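Local coordinates for ABC transporter substrate binding protein (Ribose) (Agrobacterium vitis, PDB 4WUT) that probably binds sugars in the periplasm for delivery to an ABC transporter, and holds beta-D-fucopyranose, at residues 143-148 / 174-179. Residues are numbered along the deposited sequence; the frame is centred on the assembly and turned at random.
With CA (calcium ion), chain G.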
loop_
_atom_site.group_PDB
_atom_site.type_symbol
_atom_site.label_atom_id
_atom_site.label_comp_id
_atom_site.label_asym_id
_atom_site.label_seq_id
_atom_site.Cartn_x
_atom_site.Cartn_y
_atom_site.Cartn_z
ATOM N N ALA A 143 -15.244 -0.925 10.217
ATOM C CA ALA A 143 -15.623 0.491 10.157
ATOM C C ALA A 143 -16.803 0.702 9.219
ATOM O O ALA A 143 -17.703 1.497 9.493
ATOM C CB ALA A 143 -14.443 1.348 9.696
HETATM N N MSE A 144 -16.776 0.010 8.090
HETATM C CA MSE A 144 -17.858 0.094 7.130
HETATM C C MSE A 144 -19.176 -0.374 7.731
HETATM O O MSE A 144 -20.166 0.345 7.697
HETATM C CB MSE A 144 -17.516 -0.747 5.888
HETATM C CG MSE A 144 -18.564 -0.682 4.817
HETATM SE SE MSE A 144 -18.629 1.058 3.913
HETATM C CE MSE A 144 -17.068 0.826 2.778
ATOM N N ILE A 145 -19.172 -1.575 8.306
ATOM C CA ILE A 145 -20.393 -2.130 8.898
ATOM C C ILE A 145 -20.943 -1.262 10.029
ATOM O O ILE A 145 -22.157 -1.068 10.129
ATOM C CB ILE A 145 -20.149 -3.593 9.334
ATOM C CG1 ILE A 145 -20.071 -4.463 8.077
ATOM C CG2 ILE A 145 -21.244 -4.071 10.249
ATOM C CD1 ILE A 145 -19.518 -5.843 8.332
ATOM N N GLN A 146 -20.074 -0.718 10.864
ATOM C CA GLN A 146 -20.552 0.061 11.985
ATOM C C GLN A 146 -21.293 1.305 11.533
ATOM O O GLN A 146 -22.194 1.771 12.218
ATOM C CB GLN A 146 -19.385 0.355 12.923
ATOM C CG GLN A 146 -18.889 -0.941 13.583
ATOM C CD GLN A 146 -20.003 -1.668 14.320
ATOM O OE1 GLN A 146 -20.272 -2.849 14.092
ATOM N NE2 GLN A 146 -20.674 -0.940 15.151
ATOM N N LYS A 147 -20.984 1.813 10.338
ATOM C CA LYS A 147 -21.653 3.001 9.870
ATOM C C LYS A 147 -22.807 2.663 8.934
ATOM O O LYS A 147 -23.859 3.319 8.987
ATOM C CB LYS A 147 -20.653 3.963 9.209
ATOM C CG LYS A 147 -21.258 5.218 8.668
ATOM C CD LYS A 147 -21.635 6.206 9.747
ATOM C CE LYS A 147 -22.499 7.322 9.160
ATOM N NZ LYS A 147 -23.750 6.776 8.517
ATOM N N VAL A 148 -22.652 1.609 8.142
ATOM C CA VAL A 148 -23.626 1.245 7.122
ATOM C C VAL A 148 -24.699 0.297 7.632
ATOM O O VAL A 148 -25.835 0.313 7.146
ATOM C CB VAL A 148 -22.917 0.581 5.932
ATOM C CG1 VAL A 148 -23.900 -0.204 5.070
ATOM C CG2 VAL A 148 -22.161 1.642 5.120
ATOM N N THR A 174 -13.104 -8.238 2.137
ATOM C CA THR A 174 -14.188 -8.958 1.531
ATOM C C THR A 174 -14.663 -10.114 2.408
ATOM O O THR A 174 -15.854 -10.318 2.569
ATOM C CB THR A 174 -13.763 -9.458 0.124
ATOM O OG1 THR A 174 -13.411 -8.325 -0.685
ATOM C CG2 THR A 174 -14.881 -10.223 -0.527
ATOM N N ASP A 175 -13.726 -10.863 2.968
ATOM C CA ASP A 175 -14.086 -12.013 3.787
ATOM C C ASP A 175 -14.815 -11.567 5.044
ATOM O O ASP A 175 -15.752 -12.241 5.514
ATOM C CB ASP A 175 -12.839 -12.816 4.173
ATOM C CG ASP A 175 -12.200 -13.528 2.987
ATOM O OD1 ASP A 175 -12.799 -13.553 1.896
ATOM O OD2 ASP A 175 -11.088 -14.068 3.162
ATOM N N TYR A 176 -14.385 -10.436 5.600
ATOM C CA TYR A 176 -15.022 -9.919 6.828
ATOM C C TYR A 176 -16.439 -9.462 6.539
ATOM O O TYR A 176 -17.351 -9.744 7.297
ATOM C CB TYR A 176 -14.210 -8.776 7.469
ATOM C CG TYR A 176 -14.723 -8.376 8.848
ATOM C CD1 TYR A 176 -15.782 -7.498 8.978
ATOM C CD2 TYR A 176 -14.139 -8.882 9.994
ATOM C CE1 TYR A 176 -16.274 -7.159 10.231
ATOM C CE2 TYR A 176 -14.615 -8.563 11.233
ATOM C CZ TYR A 176 -15.666 -7.688 11.345
ATOM O OH TYR A 176 -16.114 -7.356 12.596
ATOM N N ILE A 177 -16.622 -8.739 5.438
ATOM C CA ILE A 177 -17.965 -8.334 5.024
ATOM C C ILE A 177 -18.892 -9.546 4.870
ATOM O O ILE A 177 -20.011 -9.539 5.360
ATOM C CB ILE A 177 -17.929 -7.528 3.705
ATOM C CG1 ILE A 177 -17.228 -6.166 3.912
ATOM C CG2 ILE A 177 -19.339 -7.370 3.137
ATOM C CD1 ILE A 177 -17.961 -5.176 4.782
ATOM N N LYS A 178 -18.420 -10.582 4.183
ATOM C CA LYS A 178 -19.181 -11.810 4.032
ATOM C C LYS A 178 -19.508 -12.477 5.380
ATOM O O LYS A 178 -20.625 -12.888 5.586
ATOM C CB LYS A 178 -18.479 -12.798 3.098
ATOM C CG LYS A 178 -19.255 -14.085 2.965
ATOM C CD LYS A 178 -18.869 -14.893 1.721
ATOM C CE LYS A 178 -19.863 -16.026 1.487
ATOM N NZ LYS A 178 -19.654 -16.715 0.174
ATOM N N ALA A 179 -18.550 -12.565 6.293
ATOM C CA ALA A 179 -18.787 -13.305 7.528
ATOM C C ALA A 179 -19.647 -12.533 8.523
ATOM O O ALA A 179 -20.280 -13.142 9.387
ATOM C CB ALA A 179 -17.469 -13.682 8.173
HETATM CA CA CA G . -22.901 -13.376 5.429
HETATM O O HOH W 1 -22.037 -15.546 6.082
HETATM O O HOH W 2 -23.516 -15.126 4.020
HETATM O O HOH W 3 -22.896 -12.518 3.215
#
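Helices 133-148 and 164-180 pack against each other in the C-terminal lobe of this periplasmic sugar-binding fold, and between 143-148 and 174-179 they meet where Ile145 is set against Tyr176 and Ile177. The backbones come nearest at Ile145 and Ile177, whose CA atoms lie 7.7 Å apart. Their side chains run past one another in opposite directions: Ile177 CD1 lies 3.9 Å from Ile145 CD1 and 4.0 Å from Ile145 CG1. In Ile145, CD1 is anti to CA about the CB-CG1 bond (chi2 166°), which carries the methyl outward to the partner; the bent chain of Ile177 (chi2 -68°) brings its CD1 nearer to Ile145, although CB does not point there. The same Ile145 methyl lies at the edge of the Tyr176 ring, near its plane, with CD1 4.0 Å from Tyr176 CE1. Tyr176 also rests on Ala141 of the first helix, while Ile177 also touches Ile185 on strand 184-190. Next along the helix, the carbonyl oxygen of Lys178 binds calcium at 2.3 Å, with Ser181 O and three waters as further ligands. The contact itself is wholly apolar, implying cohesion by hydrophobic burial, with the metal held apart from it by backbone oxygens and waters.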